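Local coordinates for stage II sporulation protein SA (Bacillus subtilis, PDB 3O6Q) that acts as the toxin of a toxin-antitoxin system, killing the cell unless its cognate antitoxin SpoIISB neutralises it, at residues A[17-26]-A[126-137]. Sequence-based numbering, arbitrary orientation.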
ATOM      1  N   GLU A  17      17.046   3.770   6.727  1.00 56.02           N
ATOM      2  CA  GLU A  17      16.406   2.552   7.185  1.00 58.72           C
ATOM      3  C   GLU A  17      14.909   2.577   6.903  1.00 56.54           C
ATOM      4  O   GLU A  17      14.386   1.629   6.330  1.00 62.82           O
ATOM      5  CB  GLU A  17      16.685   2.333   8.664  1.00 67.60           C
ATOM      6  CG  GLU A  17      15.809   1.284   9.376  1.00 74.35           C
ATOM      7  CD  GLU A  17      15.385   1.785  10.766  1.00 84.61           C
ATOM      8  OE1 GLU A  17      16.093   1.474  11.749  1.00 83.67           O
ATOM      9  OE2 GLU A  17      14.382   2.544  10.865  1.00 91.68           O
HETATM   10  N   MSE A  18      14.225   3.655   7.274  1.00 54.64           N
HETATM   11  CA  MSE A  18      12.786   3.809   7.000  1.00 51.25           C
HETATM   12  C   MSE A  18      12.453   3.616   5.512  1.00 47.28           C
HETATM   13  O   MSE A  18      11.465   2.962   5.175  1.00 42.09           O
HETATM   14  CB  MSE A  18      12.316   5.209   7.401  1.00 55.48           C
HETATM   15  CG  MSE A  18      12.236   5.482   8.900  1.00 58.97           C
HETATM   16 SE   MSE A  18      10.580   4.798   9.665  1.00 76.04          SE
HETATM   17  CE  MSE A  18       9.225   5.953   8.869  1.00 60.00           C
ATOM     18  N   LEU A  19      13.241   4.227   4.631  1.00 45.96           N
ATOM     19  CA  LEU A  19      12.911   4.219   3.206  1.00 46.96           C
ATOM     20  C   LEU A  19      13.147   2.854   2.593  1.00 43.62           C
ATOM     21  O   LEU A  19      12.368   2.407   1.758  1.00 39.94           O
ATOM     22  CB  LEU A  19      13.740   5.242   2.440  1.00 52.86           C
ATOM     23  CG  LEU A  19      13.311   6.721   2.563  1.00 54.93           C
ATOM     24  CD1 LEU A  19      14.433   7.700   2.161  1.00 51.79           C
ATOM     25  CD2 LEU A  19      11.985   6.977   1.784  1.00 49.89           C
ATOM     26  N   HIS A  20      14.211   2.195   3.023  1.00 44.02           N
ATOM     27  CA  HIS A  20      14.505   0.841   2.582  1.00 45.31           C
ATOM     28  C   HIS A  20      13.457  -0.122   3.055  1.00 42.69           C
ATOM     29  O   HIS A  20      12.905  -0.904   2.269  1.00 43.44           O
ATOM     30  CB  HIS A  20      15.866   0.394   3.089  1.00 47.44           C
ATOM     31  CG  HIS A  20      16.973   0.668   2.139  1.00 50.62           C
ATOM     32  ND1 HIS A  20      17.924   1.634   2.369  1.00 56.17           N
ATOM     33  CD2 HIS A  20      17.294   0.095   0.956  1.00 54.59           C
ATOM     34  CE1 HIS A  20      18.793   1.642   1.369  1.00 58.62           C
ATOM     35  NE2 HIS A  20      18.431   0.722   0.496  1.00 58.27           N
HETATM   36  N   MSE A  21      13.179  -0.055   4.338  1.00 42.69           N
HETATM   37  CA  MSE A  21      12.271  -0.992   4.950  1.00 45.03           C
HETATM   38  C   MSE A  21      10.887  -0.943   4.358  1.00 42.78           C
HETATM   39  O   MSE A  21      10.307  -1.983   4.078  1.00 41.64           O
HETATM   40  CB  MSE A  21      12.192  -0.727   6.437  1.00 53.36           C
HETATM   41  CG  MSE A  21      11.421  -1.729   7.224  1.00 65.13           C
HETATM   42 SE   MSE A  21      11.287  -0.989   9.025  1.00 96.12          SE
HETATM   43  CE  MSE A  21      12.947  -1.824   9.695  1.00 82.61           C
ATOM     44  N   TYR A  22      10.333   0.257   4.181  1.00 39.38           N
ATOM     45  CA  TYR A  22       8.991   0.364   3.676  1.00 35.82           C
ATOM     46  C   TYR A  22       8.925   0.223   2.158  1.00 35.22           C
ATOM     47  O   TYR A  22       7.910  -0.200   1.629  1.00 31.65           O
ATOM     48  CB  TYR A  22       8.308   1.608   4.246  1.00 36.88           C
ATOM     49  CG  TYR A  22       7.999   1.410   5.728  1.00 35.53           C
ATOM     50  CD1 TYR A  22       7.087   0.445   6.129  1.00 33.94           C
ATOM     51  CD2 TYR A  22       8.676   2.133   6.716  1.00 35.20           C
ATOM     52  CE1 TYR A  22       6.828   0.210   7.482  1.00 34.69           C
ATOM     53  CE2 TYR A  22       8.417   1.911   8.076  1.00 35.73           C
ATOM     54  CZ  TYR A  22       7.489   0.949   8.459  1.00 34.87           C
ATOM     55  OH  TYR A  22       7.220   0.733   9.800  1.00 32.81           O
ATOM     56  N   LEU A  23      10.013   0.510   1.447  1.00 37.51           N
ATOM     57  CA  LEU A  23      10.089   0.090   0.057  1.00 36.54           C
ATOM     58  C   LEU A  23      10.055  -1.432  -0.034  1.00 39.46           C
ATOM     59  O   LEU A  23       9.293  -1.976  -0.849  1.00 39.56           O
ATOM     60  CB  LEU A  23      11.332   0.639  -0.621  1.00 37.55           C
ATOM     61  CG  LEU A  23      11.587   0.171  -2.076  1.00 36.30           C
ATOM     62  CD1 LEU A  23      10.456   0.498  -2.984  1.00 33.26           C
ATOM     63  CD2 LEU A  23      12.891   0.751  -2.582  1.00 36.48           C
ATOM     64  N   ASN A  24      10.843  -2.124   0.797  1.00 41.85           N
ATOM     65  CA  ASN A  24      10.854  -3.610   0.790  1.00 42.45           C
ATOM     66  C   ASN A  24       9.489  -4.210   1.158  1.00 39.05           C
ATOM     67  O   ASN A  24       8.991  -5.160   0.510  1.00 39.24           O
ATOM     68  CB  ASN A  24      11.917  -4.200   1.726  1.00 44.31           C
ATOM     69  CG  ASN A  24      13.350  -3.945   1.255  1.00 54.06           C
ATOM     70  OD1 ASN A  24      13.595  -3.644   0.083  1.00 61.31           O
ATOM     71  ND2 ASN A  24      14.317  -4.089   2.178  1.00 58.59           N
ATOM     72  N   ARG A  25       8.882  -3.674   2.199  1.00 36.30           N
ATOM     73  CA  ARG A  25       7.614  -4.225   2.668  1.00 34.66           C
ATOM     74  C   ARG A  25       6.548  -3.959   1.608  1.00 34.04           C
ATOM     75  O   ARG A  25       5.695  -4.793   1.388  1.00 35.37           O
ATOM     76  CB  ARG A  25       7.230  -3.637   4.021  1.00 32.78           C
ATOM     77  CG  ARG A  25       8.080  -4.114   5.128  1.00 33.44           C
ATOM     78  CD  ARG A  25       7.627  -3.622   6.495  1.00 33.26           C
ATOM     79  NE  ARG A  25       8.469  -4.147   7.552  1.00 34.35           N
ATOM     80  CZ  ARG A  25       8.444  -3.738   8.821  1.00 35.03           C
ATOM     81  NH1 ARG A  25       7.633  -2.754   9.228  1.00 33.87           N
ATOM     82  NH2 ARG A  25       9.273  -4.312   9.690  1.00 36.50           N
ATOM     83  N   LEU A  26       6.639  -2.823   0.922  1.00 33.37           N
ATOM     84  CA  LEU A  26       5.660  -2.494  -0.109  1.00 32.93           C
ATOM     85  C   LEU A  26       5.894  -3.345  -1.369  1.00 32.61           C
ATOM     86  O   LEU A  26       4.947  -3.818  -1.981  1.00 31.37           O
ATOM     87  CB  LEU A  26       5.638  -0.984  -0.396  1.00 34.06           C
ATOM     88  CG  LEU A  26       4.493  -0.588  -1.357  1.00 35.96           C
ATOM     89  CD1 LEU A  26       3.091  -0.979  -0.818  1.00 30.90           C
ATOM     90  CD2 LEU A  26       4.584   0.902  -1.716  1.00 37.09           C
ATOM     91  N   SER A 126       7.436  -6.307  15.989  1.00 47.04           N
ATOM     92  CA  SER A 126       8.597  -6.470  15.141  1.00 46.59           C
ATOM     93  C   SER A 126       9.833  -6.330  15.995  1.00 48.76           C
ATOM     94  O   SER A 126       9.880  -5.509  16.893  1.00 48.11           O
ATOM     95  CB  SER A 126       8.597  -5.405  14.038  1.00 44.45           C
ATOM     96  OG  SER A 126       9.687  -5.539  13.161  1.00 44.22           O
ATOM     97  N   ASP A 127      10.837  -7.130  15.675  1.00 52.99           N
ATOM     98  CA  ASP A 127      12.158  -6.972  16.248  1.00 55.98           C
ATOM     99  C   ASP A 127      12.893  -5.751  15.688  1.00 52.83           C
ATOM    100  O   ASP A 127      13.686  -5.157  16.410  1.00 54.24           O
ATOM    101  CB  ASP A 127      12.984  -8.241  16.039  1.00 62.06           C
ATOM    102  CG  ASP A 127      12.668  -9.312  17.078  1.00 68.18           C
ATOM    103  OD1 ASP A 127      12.602  -8.991  18.303  1.00 68.22           O
ATOM    104  OD2 ASP A 127      12.496 -10.483  16.669  1.00 75.00           O
ATOM    105  N   SER A 128      12.628  -5.371  14.436  1.00 48.98           N
ATOM    106  CA  SER A 128      13.138  -4.102  13.908  1.00 49.90           C
ATOM    107  C   SER A 128      12.159  -2.973  14.201  1.00 50.15           C
ATOM    108  O   SER A 128      12.287  -2.344  15.244  1.00 52.00           O
ATOM    109  CB  SER A 128      13.481  -4.171  12.415  1.00 49.44           C
ATOM    110  OG  SER A 128      12.397  -4.633  11.647  1.00 49.38           O
ATOM    111  N   ILE A 129      11.173  -2.744  13.329  1.00 47.47           N
ATOM    112  CA  ILE A 129      10.316  -1.564  13.446  1.00 48.88           C
ATOM    113  C   ILE A 129       8.921  -1.773  12.884  1.00 45.57           C
ATOM    114  O   ILE A 129       8.785  -2.331  11.812  1.00 47.56           O
ATOM    115  CB  ILE A 129      10.972  -0.383  12.719  1.00 53.38           C
ATOM    116  CG1 ILE A 129      12.000   0.291  13.637  1.00 65.36           C
ATOM    117  CG2 ILE A 129      10.000   0.629  12.309  1.00 48.69           C
ATOM    118  CD1 ILE A 129      12.964   1.213  12.882  1.00 74.07           C
ATOM    119  N   VAL A 130       7.894  -1.340  13.612  1.00 41.34           N
ATOM    120  CA  VAL A 130       6.544  -1.219  13.073  1.00 39.90           C
ATOM    121  C   VAL A 130       5.973   0.160  13.413  1.00 38.90           C
ATOM    122  O   VAL A 130       6.082   0.619  14.532  1.00 42.78           O
ATOM    123  CB  VAL A 130       5.484  -2.225  13.644  1.00 40.47           C
ATOM    124  CG1 VAL A 130       5.457  -3.520  12.868  1.00 41.78           C
ATOM    125  CG2 VAL A 130       5.684  -2.474  15.126  1.00 41.48           C
ATOM    126  N   THR A 131       5.323   0.789  12.444  1.00 36.97           N
ATOM    127  CA  THR A 131       4.809   2.152  12.583  1.00 34.89           C
ATOM    128  C   THR A 131       3.420   2.240  11.958  1.00 34.03           C
ATOM    129  O   THR A 131       2.862   1.236  11.504  1.00 32.45           O
ATOM    130  CB  THR A 131       5.737   3.140  11.824  1.00 33.77           C
ATOM    131  OG1 THR A 131       5.612   2.889  10.419  1.00 33.00           O
ATOM    132  CG2 THR A 131       7.173   2.982  12.207  1.00 33.90           C
ATOM    133  N   GLU A 132       2.890   3.462  11.880  1.00 34.02           N
ATOM    134  CA  GLU A 132       1.713   3.764  11.079  1.00 33.93           C
ATOM    135  C   GLU A 132       1.730   3.251   9.614  1.00 34.04           C
ATOM    136  O   GLU A 132       0.677   2.954   9.071  1.00 33.64           O
ATOM    137  CB  GLU A 132       1.432   5.250  11.119  1.00 36.15           C
ATOM    138  CG  GLU A 132       2.445   6.116  10.441  1.00 37.20           C
ATOM    139  CD  GLU A 132       3.837   6.063  11.020  1.00 38.40           C
ATOM    140  OE1 GLU A 132       4.047   6.124  12.265  1.00 39.96           O
ATOM    141  OE2 GLU A 132       4.758   6.025  10.190  1.00 42.60           O
ATOM    142  N   PHE A 133       2.901   3.120   8.977  1.00 33.89           N
ATOM    143  CA  PHE A 133       2.968   2.543   7.657  1.00 33.26           C
ATOM    144  C   PHE A 133       2.388   1.151   7.702  1.00 33.64           C
ATOM    145  O   PHE A 133       1.639   0.710   6.803  1.00 33.59           O
ATOM    146  CB  PHE A 133       4.414   2.452   7.167  1.00 37.54           C
ATOM    147  CG  PHE A 133       4.983   3.748   6.604  1.00 39.66           C
ATOM    148  CD1 PHE A 133       5.582   4.699   7.449  1.00 46.04           C
ATOM    149  CD2 PHE A 133       4.966   3.992   5.231  1.00 41.27           C
ATOM    150  CE1 PHE A 133       6.156   5.906   6.934  1.00 46.43           C
ATOM    151  CE2 PHE A 133       5.508   5.183   4.684  1.00 44.31           C
ATOM    152  CZ  PHE A 133       6.118   6.148   5.543  1.00 46.85           C
ATOM    153  N   ASP A 134       2.718   0.435   8.756  1.00 32.97           N
ATOM    154  CA  ASP A 134       2.207  -0.912   8.905  1.00 33.76           C
ATOM    155  C   ASP A 134       0.733  -0.932   9.250  1.00 33.84           C
ATOM    156  O   ASP A 134      -0.013  -1.736   8.746  1.00 35.80           O
ATOM    157  CB  ASP A 134       3.053  -1.636   9.924  1.00 35.51           C
ATOM    158  CG  ASP A 134       4.510  -1.571   9.546  1.00 35.37           C
ATOM    159  OD1 ASP A 134       4.839  -2.136   8.499  1.00 33.63           O
ATOM    160  OD2 ASP A 134       5.310  -0.896  10.231  1.00 37.31           O
ATOM    161  N   TYR A 135       0.305   0.012  10.061  1.00 34.55           N
ATOM    162  CA  TYR A 135      -1.106   0.243  10.242  1.00 34.55           C
ATOM    163  C   TYR A 135      -1.784   0.350   8.878  1.00 32.98           C
ATOM    164  O   TYR A 135      -2.801  -0.292   8.614  1.00 33.11           O
ATOM    165  CB  TYR A 135      -1.319   1.527  11.046  1.00 35.03           C
ATOM    166  CG  TYR A 135      -2.699   2.079  10.951  1.00 35.78           C
ATOM    167  CD1 TYR A 135      -3.713   1.554  11.718  1.00 36.94           C
ATOM    168  CD2 TYR A 135      -2.996   3.116  10.095  1.00 35.66           C
ATOM    169  CE1 TYR A 135      -4.983   2.050  11.653  1.00 38.50           C
ATOM    170  CE2 TYR A 135      -4.277   3.625  10.026  1.00 37.20           C
ATOM    171  CZ  TYR A 135      -5.275   3.084  10.810  1.00 38.32           C
ATOM    172  OH  TYR A 135      -6.587   3.567  10.771  1.00 38.86           O
ATOM    173  N   LEU A 136      -1.206   1.160   8.002  1.00 32.86           N
ATOM    174  CA  LEU A 136      -1.830   1.423   6.700  1.00 31.43           C
ATOM    175  C   LEU A 136      -1.866   0.169   5.851  1.00 32.24           C
ATOM    176  O   LEU A 136      -2.886  -0.148   5.286  1.00 33.63           O
ATOM    177  CB  LEU A 136      -1.119   2.576   6.000  1.00 30.21           C
ATOM    178  CG  LEU A 136      -1.383   3.944   6.692  1.00 31.29           C
ATOM    179  CD1 LEU A 136      -0.574   5.142   6.107  1.00 30.15           C
ATOM    180  CD2 LEU A 136      -2.914   4.247   6.686  1.00 29.94           C
ATOM    181  N   LEU A 137      -0.760  -0.565   5.792  1.00 32.77           N
ATOM    182  CA  LEU A 137      -0.707  -1.765   4.974  1.00 31.96           C
ATOM    183  C   LEU A 137      -1.624  -2.814   5.554  1.00 33.13           C
ATOM    184  O   LEU A 137      -2.392  -3.456   4.838  1.00 33.59           O
ATOM    185  CB  LEU A 137       0.709  -2.322   4.895  1.00 34.47           C
ATOM    186  CG  LEU A 137       1.666  -1.539   4.003  1.00 36.55           C
ATOM    187  CD1 LEU A 137       3.073  -2.047   4.233  1.00 38.56           C
ATOM    188  CD2 LEU A 137       1.223  -1.633   2.528  1.00 35.15           C
TER
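Tyr22 lies flat against Phe133 and passes its hydroxyl to the start of the helix that carries Phe133. The two rings form a face-to-face stack, with centroids 4.5 Å apart and planes at 17°. Phe133 CB sits over the same face of Tyr22, toward its rim, 3.6 Å from the ring centroid, as a CH-pi contact. With CG anti to its carbonyl carbon (chi1 -71°), Tyr22 reaches past Phe133 to Asp134. There Tyr22 OH donates to Asp134 OD2 at 2.5 Å, on the syn side, somewhat out of the carboxylate plane. The anti lone pair of Asp134 OD2 takes Thr131 N at 2.8 Å. Thr131 OG1 in turn accepts from Phe133 N. This is a capping box at the N-terminus of helix 132-148, and the tyrosine from helix 7-35 is bonded into it. Segments 17-26 and 132-137 run nearly parallel, 12° apart in direction, in the part of the toxin predicted to be cytoplasmic.

Arg25, one turn after Tyr22, holds the loop before the cap. Its chain is extended from CG to NE, which carries the guanidinium out to Ile129. NH1 and NH2 both donate to Ile129 O, end-on and close to the guanidinium plane. Arg25 NH1 also makes a salt bridge to Asp134 OD1 at 3.0 Å, where the oxygen is tilted from that plane. The Asp134 carboxylate thus takes one arginine, one hydroxyl and one backbone N-H, which probably stabilises its charge. Apolar contacts flank these bonds. Met21 SE rests on Ile129 CB at 3.8 Å. Met18 bends at chi2 and chi3 to bring CE to Phe133 CE1. Farther along, Leu26 CD1 meets Leu137 CD2 at 3.9 Å, and Leu26 also packs on Leu136 of the second subunit.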